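Local atomic coordinates of adhesion G-protein coupled receptor G6 (Danio rerio, PDB entry 6V55), a protein that probably serves as a cell-surface adhesion G protein-coupled receptor linked to myelination, its large extracellular region carrying CUB, pentraxin-like, SEA and GAIN domains. Residues V541-M545 and T582-A586; V548-N554 and E589-E595; V562-S566 and I603-L608; V609-L615 and S670-F676. Residues are numbered along the deposited sequence.

Overall arrangement
All four contacts lie in the GAIN domain: interactions 1 and 2 within its helical part, interaction 4 within a sheet, and interaction 3 between the two. Interactions 1 and 2 share helices 534-550 and 573-593. Interaction 1 is partly buried and apolar, whereas 12 Å away, centre to centre, interaction 2 mixes polar bonds with an apolar layer where the helices run out, N554 carrying one glycan and a second lying against E589 and K593. Interaction 3 is buried and sets helix 555-568 against the turn between strands 600-603 and 608-614. Interaction 4, buried, continues from that turn as regular antiparallel backbone pairing. I565 packs on V544 and A583, L590 on V562, and R671 NH2 approaches I594 O.

Interaction 1: residues V541-M545 and T582-A586; sequences VTKVM and TALKA
M545 lays its thioether over the backbone of the facing helix: with chi1 t and chi2 p, its CE comes to 3.3 Å from T582 O, 3.4 Å from A586 N and 3.7 Å from K585 CB, while M545 SD sits 3.8 Å from A586 CB. Both segments are helical, as the bonds M545 N to V541 O (3.1 Å) and A586 N to T582 O (2.8 Å) confirm. Their N-to-C directions differ by 25°, a near-parallel crossing, with the axes 9.1 Å apart at closest approach. Register is set by V541 opposite A583 (CA-CA 5.9 Å) and M545 opposite A586 (5.2 Å). One turn before M545, V541 in rotamer t puts CG1 3.4 Å from A583 N; T582 CG2 lies 3.3 Å from V541 O and 3.7 Å from M545 CB. V544 adds a looser touch, CG1 to A586 CB at 4.4 Å, and otherwise turns to V561, I564 and I565 of helix 555-568. On the solvent side, a water donates to T542 OG1 (2.8 Å) and reaches T582 OG1 weakly at 3.5 Å; T542 OG1 also bonds to T538 O. The pair belongs to the helical part of the GAIN domain. Small alanines allow V541 and M545 to reach the opposing backbone, so the direct contact rests on van der Waals fit, its polar component confined to that water on the exposed side.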
loop_
_atom_site.group_PDB
_atom_site.type_symbol
_atom_site.label_atom_id
_atom_site.label_comp_id
_atom_site.label_asym_id
_atom_site.label_seq_id
_atom_site.Cartn_x
_atom_site.Cartn_y
_atom_site.Cartn_z
ATOM N N VAL A 541 9.047 -13.135 -28.505
ATOM C CA VAL A 541 9.978 -12.981 -29.616
ATOM C C VAL A 541 9.328 -13.405 -30.942
ATOM O O VAL A 541 9.667 -12.872 -32.012
ATOM C CB VAL A 541 11.274 -13.733 -29.230
ATOM C CG1 VAL A 541 12.188 -13.980 -30.363
ATOM C CG2 VAL A 541 12.034 -12.910 -28.190
ATOM N N THR A 542 8.301 -14.257 -30.896
ATOM C CA THR A 542 7.536 -14.517 -32.119
ATOM C C THR A 542 6.681 -13.315 -32.526
ATOM O O THR A 542 6.705 -12.910 -33.701
ATOM C CB THR A 542 6.695 -15.780 -31.954
ATOM O OG1 THR A 542 7.584 -16.906 -31.849
ATOM C CG2 THR A 542 5.777 -15.999 -33.146
ATOM N N LYS A 543 5.999 -12.680 -31.554
ATOM C CA LYS A 543 5.211 -11.472 -31.820
ATOM C C LYS A 543 6.070 -10.284 -32.278
ATOM O O LYS A 543 5.637 -9.525 -33.158
ATOM C CB LYS A 543 4.407 -11.087 -30.580
ATOM C CG LYS A 543 3.355 -10.017 -30.846
ATOM C CD LYS A 543 2.414 -10.425 -31.976
ATOM C CE LYS A 543 1.439 -11.500 -31.479
ATOM N NZ LYS A 543 0.601 -12.126 -32.547
ATOM N N VAL A 544 7.292 -10.139 -31.736
ATOM C CA VAL A 544 8.239 -9.123 -32.205
ATOM C C VAL A 544 8.640 -9.385 -33.656
ATOM O O VAL A 544 8.741 -8.447 -34.455
ATOM C CB VAL A 544 9.459 -9.072 -31.260
ATOM C CG1 VAL A 544 10.669 -8.359 -31.861
ATOM C CG2 VAL A 544 9.078 -8.381 -30.007
ATOM N N MET A 545 8.758 -10.661 -34.047
ATOM C CA MET A 545 9.040 -10.987 -35.445
ATOM C C MET A 545 7.865 -10.654 -36.363
ATOM O O MET A 545 8.072 -10.164 -37.481
ATOM C CB MET A 545 9.404 -12.462 -35.582
ATOM C CG MET A 545 9.744 -12.912 -37.010
ATOM S SD MET A 545 11.096 -11.961 -37.757
ATOM C CE MET A 545 12.330 -13.164 -37.377
ATOM N N THR A 582 14.863 -16.574 -33.827
ATOM C CA THR A 582 13.854 -15.592 -34.211
ATOM C C THR A 582 14.266 -14.183 -33.783
ATOM O O THR A 582 14.145 -13.230 -34.572
ATOM C CB THR A 582 12.513 -15.995 -33.602
ATOM O OG1 THR A 582 12.106 -17.266 -34.139
ATOM C CG2 THR A 582 11.452 -14.978 -33.880
ATOM N N ALA A 583 14.829 -14.062 -32.566
ATOM C CA ALA A 583 15.309 -12.784 -32.038
ATOM C C ALA A 583 16.433 -12.220 -32.880
ATOM O O ALA A 583 16.424 -11.026 -33.200
ATOM C CB ALA A 583 15.798 -12.951 -30.599
ATOM N N LEU A 584 17.376 -13.078 -33.278
ATOM C CA LEU A 584 18.479 -12.646 -34.123
ATOM C C LEU A 584 17.990 -12.238 -35.499
ATOM O O LEU A 584 18.403 -11.194 -36.013
ATOM C CB LEU A 584 19.507 -13.757 -34.257
ATOM C CG LEU A 584 20.438 -13.839 -33.056
ATOM C CD1 LEU A 584 21.403 -15.028 -33.267
ATOM C CD2 LEU A 584 21.163 -12.515 -32.799
ATOM N N LYS A 585 17.055 -13.009 -36.068
ATOM C CA LYS A 585 16.548 -12.702 -37.399
ATOM C C LYS A 585 15.641 -11.475 -37.385
ATOM O O LYS A 585 15.651 -10.709 -38.356
ATOM C CB LYS A 585 15.847 -13.935 -37.990
ATOM C CG LYS A 585 16.788 -15.015 -38.524
ATOM C CD LYS A 585 16.055 -16.317 -38.788
ATOM C CE LYS A 585 16.756 -17.163 -39.850
ATOM N NZ LYS A 585 15.918 -18.318 -40.310
ATOM N N ALA A 586 14.928 -11.216 -36.273
ATOM C CA ALA A 586 14.079 -10.021 -36.180
ATOM C C ALA A 586 14.873 -8.733 -36.002
ATOM O O ALA A 586 14.463 -7.687 -36.524
ATOM C CB ALA A 586 13.095 -10.135 -35.020
HETATM O O HOH W 1 8.660 -17.808 -34.277
#

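Interaction 2: residues V548-N554 and E589-E595; sequences VNIAKIN and ELVQKIE. With NAG (2-acetamido-2-deoxy-beta-D-glucopyranose), chain G; NAG (2-acetamido-2-deoxy-beta-D-glucopyranose), chain L.
A glycosylated edge of the GAIN domain's helical part is where helices 534-550 and 573-593 give way to loop, and K593 fastens one to the other. From A551 segment 548-554 leaves helical phi/psi and extends through I553 to N554, the N-cap of the next helix. The CA pairs V548-L590 (6.0 Å), I553-I594 (4.8 Å) and N554-E595 (5.0 Å) fix the register. K593, chi1 m, donates from NZ to V548 O at 2.7 Å, and weakly to A551 O at 3.3 Å: C-terminal capping of the helix by a side chain. E589 OE2 lies 4.0 Å from K593 NZ, a long salt bridge. Beyond it, E595 N donates to I553 O (2.7 Å, 170°), and a water accepts weakly from I553 N (3.5 Å) while donating to K593 O (3.1 Å) and E595 OE1 (2.5 Å). Beneath this polar layer V548, rotamer t, places CG1 4.0 Å from L590 CB, and I553 CG2 meets L590 CD1 at 3.7 Å. N554 ND2 is bonded covalently to C1 of one NAG (1.5 Å); O3 of a second NAG, part of another attached glycan, donates weakly to E589 OE2 (3.4 Å). Helix 555-568 receives V548 on V561 and both I553 and I594 on A558, while V591 and I594 turn to strand 608-614, placing the contact between helix 555-568 and the sheet that holds that strand.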
loop_
_atom_site.group_PDB
_atom_site.type_symbol
_atom_site.label_atom_id
_atom_site.label_comp_id
_atom_site.label_asym_id
_atom_site.label_seq_id
_atom_site.Cartn_x
_atom_site.Cartn_y
_atom_site.Cartn_z
ATOM N N VAL A 548 7.935 -6.785 -36.618
ATOM C CA VAL A 548 8.993 -6.191 -37.433
ATOM C C VAL A 548 8.718 -6.463 -38.911
ATOM O O VAL A 548 8.972 -5.610 -39.768
ATOM C CB VAL A 548 10.363 -6.709 -36.943
ATOM C CG1 VAL A 548 11.501 -6.397 -37.909
ATOM C CG2 VAL A 548 10.696 -6.088 -35.611
ATOM N N ASN A 549 8.033 -7.568 -39.210
ATOM C CA ASN A 549 7.708 -7.911 -40.588
ATOM C C ASN A 549 6.607 -7.042 -41.175
ATOM O O ASN A 549 6.747 -6.550 -42.300
ATOM C CB ASN A 549 7.313 -9.369 -40.664
ATOM C CG ASN A 549 8.476 -10.223 -41.014
ATOM O OD1 ASN A 549 9.164 -9.953 -42.006
ATOM N ND2 ASN A 549 8.761 -11.222 -40.184
ATOM N N ILE A 550 5.515 -6.824 -40.449
ATOM C CA ILE A 550 4.420 -6.101 -41.083
ATOM C C ILE A 550 4.565 -4.581 -40.990
ATOM O O ILE A 550 4.002 -3.873 -41.836
ATOM C CB ILE A 550 3.058 -6.595 -40.549
ATOM C CG1 ILE A 550 1.982 -6.462 -41.636
ATOM C CG2 ILE A 550 2.645 -5.876 -39.286
ATOM C CD1 ILE A 550 0.777 -7.373 -41.436
ATOM N N ALA A 551 5.361 -4.056 -40.059
ATOM C CA ALA A 551 5.334 -2.625 -39.806
ATOM C C ALA A 551 6.463 -1.911 -40.534
ATOM O O ALA A 551 7.490 -2.498 -40.869
ATOM C CB ALA A 551 5.413 -2.326 -38.309
ATOM N N LYS A 552 6.244 -0.628 -40.801
ATOM C CA LYS A 552 7.301 0.252 -41.265
ATOM C C LYS A 552 7.990 0.831 -40.042
ATOM O O LYS A 552 7.330 1.208 -39.071
ATOM C CB LYS A 552 6.741 1.362 -42.161
ATOM C CG LYS A 552 5.792 0.853 -43.264
ATOM C CD LYS A 552 5.804 1.753 -44.517
ATOM C CE LYS A 552 6.010 0.943 -45.821
ATOM N NZ LYS A 552 7.390 0.358 -46.008
ATOM N N ILE A 553 9.319 0.888 -40.083
ATOM C CA ILE A 553 10.128 1.091 -38.886
ATOM C C ILE A 553 10.810 2.450 -38.938
ATOM O O ILE A 553 11.649 2.690 -39.812
ATOM C CB ILE A 553 11.180 -0.015 -38.733
ATOM C CG1 ILE A 553 10.554 -1.410 -38.886
ATOM C CG2 ILE A 553 11.892 0.169 -37.434
ATOM C CD1 ILE A 553 9.645 -1.781 -37.811
ATOM N N ASN A 554 10.468 3.338 -37.998
ATOM C CA ASN A 554 11.291 4.505 -37.710
ATOM C C ASN A 554 11.986 4.283 -36.364
ATOM O O ASN A 554 11.930 3.175 -35.794
ATOM C CB ASN A 554 10.499 5.829 -37.742
ATOM C CG ASN A 554 9.117 5.734 -37.133
ATOM O OD1 ASN A 554 8.892 4.991 -36.177
ATOM N ND2 ASN A 554 8.174 6.517 -37.689
ATOM N N GLU A 589 16.357 -7.905 -39.570
ATOM C CA GLU A 589 15.445 -7.301 -40.526
ATOM C C GLU A 589 14.973 -5.932 -40.092
ATOM O O GLU A 589 14.600 -5.139 -40.961
ATOM C CB GLU A 589 14.233 -8.196 -40.749
ATOM C CG GLU A 589 13.678 -8.084 -42.151
ATOM C CD GLU A 589 12.201 -8.255 -42.152
ATOM O OE1 GLU A 589 11.685 -8.702 -41.099
ATOM O OE2 GLU A 589 11.572 -7.965 -43.197
ATOM N N LEU A 590 14.959 -5.662 -38.775
ATOM C CA LEU A 590 14.680 -4.319 -38.257
ATOM C C LEU A 590 15.696 -3.317 -38.777
ATOM O O LEU A 590 15.327 -2.224 -39.219
ATOM C CB LEU A 590 14.688 -4.343 -36.727
ATOM C CG LEU A 590 14.627 -3.055 -35.923
ATOM C CD1 LEU A 590 13.194 -2.797 -35.607
ATOM C CD2 LEU A 590 15.374 -3.182 -34.609
ATOM N N VAL A 591 16.967 -3.727 -38.829
ATOM C CA VAL A 591 18.049 -2.878 -39.300
ATOM C C VAL A 591 17.964 -2.668 -40.817
ATOM O O VAL A 591 18.301 -1.586 -41.325
ATOM C CB VAL A 591 19.378 -3.508 -38.813
ATOM C CG1 VAL A 591 20.575 -2.820 -39.361
ATOM C CG2 VAL A 591 19.450 -3.381 -37.301
ATOM N N GLN A 592 17.469 -3.656 -41.557
ATOM C CA GLN A 592 17.283 -3.474 -42.994
ATOM C C GLN A 592 16.162 -2.487 -43.302
ATOM O O GLN A 592 16.262 -1.723 -44.267
ATOM C CB GLN A 592 16.976 -4.817 -43.657
ATOM C CG GLN A 592 18.081 -5.848 -43.520
ATOM C CD GLN A 592 19.316 -5.480 -44.311
ATOM O OE1 GLN A 592 19.222 -4.860 -45.381
ATOM N NE2 GLN A 592 20.489 -5.848 -43.789
ATOM N N LYS A 593 15.135 -2.436 -42.460
ATOM C CA LYS A 593 13.904 -1.731 -42.770
ATOM C C LYS A 593 13.814 -0.366 -42.133
ATOM O O LYS A 593 12.798 0.315 -42.330
ATOM C CB LYS A 593 12.693 -2.534 -42.292
ATOM C CG LYS A 593 12.450 -3.804 -43.045
ATOM C CD LYS A 593 11.023 -3.918 -43.462
ATOM C CE LYS A 593 10.117 -3.851 -42.286
ATOM N NZ LYS A 593 9.138 -4.951 -42.388
ATOM N N ILE A 594 14.789 0.022 -41.324
ATOM C CA ILE A 594 14.629 1.228 -40.521
ATOM C C ILE A 594 14.773 2.451 -41.422
ATOM O O ILE A 594 15.624 2.484 -42.322
ATOM C CB ILE A 594 15.610 1.238 -39.332
ATOM C CG1 ILE A 594 15.449 2.493 -38.524
ATOM C CG2 ILE A 594 17.068 1.152 -39.733
ATOM C CD1 ILE A 594 15.841 2.270 -37.189
ATOM N N GLU A 595 13.835 3.389 -41.286
ATOM C CA GLU A 595 13.888 4.660 -41.988
ATOM C C GLU A 595 14.507 5.697 -41.058
ATOM O O GLU A 595 14.092 5.815 -39.902
ATOM C CB GLU A 595 12.487 5.083 -42.435
ATOM C CG GLU A 595 11.854 4.184 -43.506
ATOM C CD GLU A 595 10.375 3.883 -43.238
ATOM O OE1 GLU A 595 9.978 2.693 -43.326
ATOM O OE2 GLU A 595 9.612 4.830 -42.922
HETATM C C1 NAG G . 6.757 6.597 -37.337
HETATM C C2 NAG G . 6.265 8.020 -36.957
HETATM C C3 NAG G . 4.726 8.092 -36.928
HETATM C C4 NAG G . 4.100 7.527 -38.197
HETATM C C5 NAG G . 4.592 6.101 -38.429
HETATM C C6 NAG G . 4.071 5.496 -39.716
HETATM C C7 NAG G . 7.896 9.187 -35.534
HETATM C C8 NAG G . 8.296 9.518 -34.126
HETATM N N2 NAG G . 6.806 8.426 -35.669
HETATM O O3 NAG G . 4.318 9.450 -36.782
HETATM O O4 NAG G . 2.678 7.539 -38.090
HETATM O O5 NAG G . 6.024 6.114 -38.523
HETATM O O6 NAG G . 4.971 4.551 -40.281
HETATM O O7 NAG G . 8.534 9.587 -36.507
HETATM C C1 NAG L . 15.345 -9.048 -47.796
HETATM C C2 NAG L . 14.051 -8.264 -47.528
HETATM C C3 NAG L . 13.051 -9.151 -46.782
HETATM C C4 NAG L . 12.783 -10.438 -47.562
HETATM C C5 NAG L . 14.093 -11.166 -47.895
HETATM C C6 NAG L . 13.889 -12.344 -48.825
HETATM C C7 NAG L . 13.756 -5.868 -47.072
HETATM C C8 NAG L . 14.181 -4.714 -46.220
HETATM N N2 NAG L . 14.323 -7.044 -46.783
HETATM O O3 NAG L . 11.836 -8.434 -46.571
HETATM O O4 NAG L . 11.948 -11.303 -46.800
HETATM O O5 NAG L . 15.029 -10.278 -48.542
HETATM O O6 NAG L . 15.055 -12.620 -49.593
HETATM O O7 NAG L . 12.933 -5.742 -47.980
HETATM O O HOH W 2 9.912 0.233 -43.464
#

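Interaction 3: residues V562-S566 and I603-L608; sequences VTIIS and ISSKNL
V562 fills the apolar centre, its CA-to-CB bond directed toward the turn: CB is 3.9 Å from I603 CG2, and CG1, with chi1 t, is 3.9 Å from L608 CD2. I565 CB touches the same L608 CD2 at 4.4 Å. I603 and L608 flank the valine from the two limbs of a connection between antiparallel strands 600-603 and 608-614. The facing segment 562-566 is helical, S566 N bonding to V562 O at 2.8 Å; CA pairs T563-S605 (6.0 Å) and S566-N607 (5.3 Å) set the register. Farther out, T563 CG2 packs on S605 CB at 3.8 Å. At the polar edge S566, chi1 t, receives N607 N at OG (3.1 Å, 164°) and donates weakly from OG to S605 OG at 3.4 Å. N607 ND2 reaches S566 O at 3.3 Å, though ND2 is less certainly placed. S605, rotamer p, ties the turn internally through a very short OG to L608 O bond, 2.4 Å; K606 NZ bonds to N607 OD1 at 2.8 Å. The contact seats a beta-hairpin turn of the GAIN domain against helix 555-568. The firm N607 N to S566 OG bond sets a directional polar contact beside the apolar one of V562 and I565.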
loop_
_atom_site.group_PDB
_atom_site.type_symbol
_atom_site.label_atom_id
_atom_site.label_comp_id
_atom_site.label_asym_id
_atom_site.label_seq_id
_atom_site.Cartn_x
_atom_site.Cartn_y
_atom_site.Cartn_z
ATOM N N VAL A 562 14.393 -2.873 -29.816
ATOM C CA VAL A 562 15.764 -3.218 -29.422
ATOM C C VAL A 562 15.829 -3.487 -27.919
ATOM O O VAL A 562 16.644 -4.306 -27.449
ATOM C CB VAL A 562 16.734 -2.123 -29.958
ATOM C CG1 VAL A 562 18.015 -1.936 -29.156
ATOM C CG2 VAL A 562 17.124 -2.478 -31.387
ATOM N N THR A 563 14.867 -2.944 -27.168
ATOM C CA THR A 563 14.930 -3.228 -25.756
ATOM C C THR A 563 14.057 -4.395 -25.342
ATOM O O THR A 563 14.212 -4.864 -24.209
ATOM C CB THR A 563 14.595 -1.974 -24.965
ATOM O OG1 THR A 563 13.229 -1.604 -25.180
ATOM C CG2 THR A 563 15.480 -0.842 -25.441
ATOM N N ILE A 564 13.138 -4.857 -26.199
ATOM C CA ILE A 564 12.604 -6.205 -26.011
ATOM C C ILE A 564 13.737 -7.209 -26.105
ATOM O O ILE A 564 13.959 -7.982 -25.169
ATOM C CB ILE A 564 11.479 -6.507 -27.016
ATOM C CG1 ILE A 564 10.376 -5.488 -26.780
ATOM C CG2 ILE A 564 10.936 -7.876 -26.775
ATOM C CD1 ILE A 564 9.318 -5.364 -27.862
ATOM N N ILE A 565 14.571 -7.081 -27.143
ATOM C CA ILE A 565 15.660 -8.031 -27.400
ATOM C C ILE A 565 16.798 -7.879 -26.382
ATOM O O ILE A 565 17.408 -8.877 -25.974
ATOM C CB ILE A 565 16.148 -7.865 -28.857
ATOM C CG1 ILE A 565 14.955 -7.890 -29.831
ATOM C CG2 ILE A 565 17.126 -8.954 -29.236
ATOM C CD1 ILE A 565 14.235 -9.233 -29.968
ATOM N N SER A 566 17.069 -6.651 -25.923
ATOM C CA SER A 566 18.050 -6.437 -24.856
ATOM C C SER A 566 17.611 -7.058 -23.534
ATOM O O SER A 566 18.446 -7.606 -22.800
ATOM C CB SER A 566 18.276 -4.947 -24.643
ATOM O OG SER A 566 19.234 -4.702 -23.624
ATOM N N ILE A 603 20.702 3.204 -32.208
ATOM C CA ILE A 603 19.686 2.814 -31.232
ATOM C C ILE A 603 20.351 1.988 -30.142
ATOM O O ILE A 603 20.829 0.882 -30.403
ATOM C CB ILE A 603 18.532 2.031 -31.862
ATOM C CG1 ILE A 603 17.766 2.904 -32.838
ATOM C CG2 ILE A 603 17.597 1.623 -30.786
ATOM C CD1 ILE A 603 17.949 2.441 -34.181
ATOM N N SER A 604 20.373 2.514 -28.929
ATOM C CA SER A 604 21.103 1.886 -27.845
ATOM C C SER A 604 20.170 1.241 -26.831
ATOM O O SER A 604 18.987 1.587 -26.712
ATOM C CB SER A 604 21.994 2.901 -27.123
ATOM O OG SER A 604 22.990 2.249 -26.352
ATOM N N SER A 605 20.739 0.303 -26.085
ATOM C CA SER A 605 20.097 -0.320 -24.940
ATOM C C SER A 605 21.209 -0.805 -24.020
ATOM O O SER A 605 22.389 -0.543 -24.278
ATOM C CB SER A 605 19.195 -1.464 -25.381
ATOM O OG SER A 605 19.996 -2.449 -26.005
ATOM N N LYS A 606 20.836 -1.545 -22.967
ATOM C CA LYS A 606 21.825 -1.999 -21.992
ATOM C C LYS A 606 22.761 -3.057 -22.581
ATOM O O LYS A 606 23.981 -2.929 -22.452
ATOM C CB LYS A 606 21.125 -2.503 -20.727
ATOM C CG LYS A 606 22.063 -2.726 -19.518
ATOM C CD LYS A 606 21.611 -3.951 -18.677
ATOM C CE LYS A 606 22.746 -4.584 -17.849
ATOM N NZ LYS A 606 23.397 -5.758 -18.524
ATOM N N ASN A 607 22.231 -4.057 -23.299
ATOM C CA ASN A 607 23.080 -5.110 -23.859
ATOM C C ASN A 607 23.152 -5.134 -25.389
ATOM O O ASN A 607 23.688 -6.101 -25.951
ATOM C CB ASN A 607 22.614 -6.488 -23.390
ATOM C CG ASN A 607 22.521 -6.593 -21.902
ATOM O OD1 ASN A 607 23.528 -6.494 -21.194
ATOM N ND2 ASN A 607 21.306 -6.822 -21.404
ATOM N N LEU A 608 22.629 -4.115 -26.077
ATOM C CA LEU A 608 22.497 -4.149 -27.529
ATOM C C LEU A 608 22.473 -2.732 -28.075
ATOM O O LEU A 608 21.595 -1.942 -27.714
ATOM C CB LEU A 608 21.215 -4.861 -27.956
ATOM C CG LEU A 608 21.006 -4.916 -29.471
ATOM C CD1 LEU A 608 22.045 -5.781 -30.135
ATOM C CD2 LEU A 608 19.617 -5.378 -29.841
#

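Interaction 4: residues V609-L615 and S670-F676; sequences VVGVSAL and SRINFMF
Seven backbone hydrogen bonds join the two segments, six of them between strands 609-614 and 671-676, whose segment axes approach to 4.6 Å, with N-to-C directions 163° apart, so antiparallel. Three hydrogen-bonded pairs each use both bonds: V609 N to F676 O (3.3 Å) with F676 N to V609 O (2.9 Å), G611 N to F674 O (2.7 Å) with F674 N to G611 O (2.9 Å), and S613 N to I672 O (3.0 Å) with I672 N to S613 O (2.7 Å). L615 N to S670 O (2.8 Å, 169°) adds the last, past the strand end. Between them V610-M675, V612-N673 and A614-R671 are non-hydrogen-bonded pairs, CA atoms 4.3 to 4.7 Å apart; their outward backbone polar groups meet I603, L601 and P599 on one flank, S701 and A699 on the other. N673 ND2 is satisfied by S701 OG, and R671 NH2 by I594 O. V610 CG1 packs on M675 CG (3.8 Å), on the face toward helix 573-593; V609 CG1 on F676 CB (3.7 Å) lies on the other, where F674 meets L625. These are central strands of a four-stranded antiparallel sheet in the GAIN domain, packed between its helices and a second sheet.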
loop_
_atom_site.group_PDB
_atom_site.type_symbol
_atom_site.label_atom_id
_atom_site.label_comp_id
_atom_site.label_asym_id
_atom_site.label_seq_id
_atom_site.Cartn_x
_atom_site.Cartn_y
_atom_site.Cartn_z
ATOM N N VAL A 609 23.408 -2.418 -28.965
ATOM C CA VAL A 609 23.360 -1.171 -29.716
ATOM C C VAL A 609 23.404 -1.511 -31.198
ATOM O O VAL A 609 24.179 -2.383 -31.615
ATOM C CB VAL A 609 24.485 -0.205 -29.293
ATOM C CG1 VAL A 609 25.865 -0.864 -29.284
ATOM C CG2 VAL A 609 24.469 1.030 -30.123
ATOM N N VAL A 610 22.477 -0.932 -31.975
ATOM C CA VAL A 610 22.468 -1.141 -33.421
ATOM C C VAL A 610 22.541 0.226 -34.080
ATOM O O VAL A 610 22.086 1.236 -33.530
ATOM C CB VAL A 610 21.254 -1.959 -33.958
ATOM C CG1 VAL A 610 21.111 -3.306 -33.226
ATOM C CG2 VAL A 610 19.937 -1.184 -33.943
ATOM N N GLY A 611 23.172 0.264 -35.238
ATOM C CA GLY A 611 23.398 1.528 -35.916
ATOM C C GLY A 611 23.327 1.349 -37.410
ATOM O O GLY A 611 23.675 0.293 -37.947
ATOM N N VAL A 612 22.839 2.378 -38.080
ATOM C CA VAL A 612 22.855 2.450 -39.528
ATOM C C VAL A 612 23.534 3.759 -39.872
ATOM O O VAL A 612 23.450 4.727 -39.107
ATOM C CB VAL A 612 21.447 2.387 -40.140
ATOM C CG1 VAL A 612 20.972 0.967 -40.177
ATOM C CG2 VAL A 612 20.485 3.203 -39.306
ATOM N N SER A 613 24.254 3.769 -40.994
ATOM C CA SER A 613 24.812 4.988 -41.564
ATOM C C SER A 613 24.804 4.858 -43.077
ATOM O O SER A 613 24.893 3.750 -43.616
ATOM C CB SER A 613 26.237 5.266 -41.083
ATOM O OG SER A 613 27.165 4.417 -41.729
ATOM N N ALA A 614 24.727 6.001 -43.755
ATOM C CA ALA A 614 24.568 6.011 -45.201
ATOM C C ALA A 614 25.908 5.790 -45.905
ATOM O O ALA A 614 26.944 6.313 -45.478
ATOM C CB ALA A 614 23.937 7.333 -45.636
ATOM N N LEU A 615 25.882 5.004 -46.986
ATOM C CA LEU A 615 27.068 4.670 -47.775
ATOM C C LEU A 615 26.895 5.242 -49.175
ATOM O O LEU A 615 25.957 4.868 -49.891
ATOM C CB LEU A 615 27.302 3.152 -47.854
ATOM C CG LEU A 615 28.636 2.487 -48.305
ATOM C CD1 LEU A 615 28.664 1.008 -47.984
ATOM C CD2 LEU A 615 28.972 2.559 -49.797
ATOM N N SER A 670 23.051 0.889 -50.061
ATOM C CA SER A 670 22.730 2.218 -49.569
ATOM C C SER A 670 23.390 2.542 -48.246
ATOM O O SER A 670 23.625 3.722 -47.961
ATOM C CB SER A 670 21.209 2.370 -49.351
ATOM O OG SER A 670 20.441 2.072 -50.503
ATOM N N ARG A 671 23.646 1.533 -47.414
ATOM C CA ARG A 671 23.861 1.747 -45.996
ATOM C C ARG A 671 25.013 0.894 -45.521
ATOM O O ARG A 671 25.395 -0.065 -46.173
ATOM C CB ARG A 671 22.633 1.384 -45.159
ATOM C CG ARG A 671 21.471 2.311 -45.289
ATOM C CD ARG A 671 20.215 1.522 -45.496
ATOM N NE ARG A 671 19.028 2.368 -45.367
ATOM C CZ ARG A 671 18.121 2.273 -44.394
ATOM N NH1 ARG A 671 18.235 1.354 -43.441
ATOM N NH2 ARG A 671 17.085 3.095 -44.384
ATOM N N ILE A 672 25.552 1.251 -44.359
ATOM C CA ILE A 672 26.354 0.348 -43.539
ATOM C C ILE A 672 25.557 0.071 -42.280
ATOM O O ILE A 672 24.994 0.995 -41.691
ATOM C CB ILE A 672 27.725 0.940 -43.178
ATOM C CG1 ILE A 672 28.331 1.624 -44.397
ATOM C CG2 ILE A 672 28.649 -0.156 -42.628
ATOM C CD1 ILE A 672 29.778 2.027 -44.262
ATOM N N ASN A 673 25.490 -1.191 -41.887
ATOM C CA ASN A 673 24.808 -1.626 -40.679
ATOM C C ASN A 673 25.838 -2.056 -39.647
ATOM O O ASN A 673 26.880 -2.612 -39.988
ATOM C CB ASN A 673 23.879 -2.800 -40.990
ATOM C CG ASN A 673 22.890 -2.478 -42.101
ATOM O OD1 ASN A 673 22.385 -1.368 -42.172
ATOM N ND2 ASN A 673 22.627 -3.442 -42.982
ATOM N N PHE A 674 25.543 -1.828 -38.377
ATOM C CA PHE A 674 26.484 -2.233 -37.341
ATOM C C PHE A 674 25.670 -2.612 -36.118
ATOM O O PHE A 674 24.779 -1.861 -35.724
ATOM C CB PHE A 674 27.461 -1.087 -37.040
ATOM C CG PHE A 674 28.599 -1.447 -36.119
ATOM C CD1 PHE A 674 28.457 -1.344 -34.730
ATOM C CD2 PHE A 674 29.837 -1.798 -36.631
ATOM C CE1 PHE A 674 29.499 -1.648 -33.871
ATOM C CE2 PHE A 674 30.903 -2.099 -35.770
ATOM C CZ PHE A 674 30.726 -2.010 -34.386
ATOM N N MET A 675 25.959 -3.777 -35.532
ATOM C CA MET A 675 25.354 -4.216 -34.273
ATOM C C MET A 675 26.446 -4.682 -33.321
ATOM O O MET A 675 27.395 -5.357 -33.734
ATOM C CB MET A 675 24.359 -5.371 -34.473
ATOM C CG MET A 675 23.365 -5.155 -35.588
ATOM S SD MET A 675 22.267 -6.521 -35.896
ATOM C CE MET A 675 22.445 -6.563 -37.683
ATOM N N PHE A 676 26.316 -4.324 -32.048
ATOM C CA PHE A 676 27.213 -4.814 -31.008
ATOM C C PHE A 676 26.367 -5.538 -29.974
ATOM O O PHE A 676 25.443 -4.946 -29.401
ATOM C CB PHE A 676 28.003 -3.661 -30.378
ATOM C CG PHE A 676 28.855 -4.068 -29.209
ATOM C CD1 PHE A 676 28.428 -3.839 -27.894
ATOM C CD2 PHE A 676 30.089 -4.658 -29.421
ATOM C CE1 PHE A 676 29.210 -4.223 -26.819
ATOM C CE2 PHE A 676 30.891 -5.035 -28.353
ATOM C CZ PHE A 676 30.449 -4.827 -27.050
#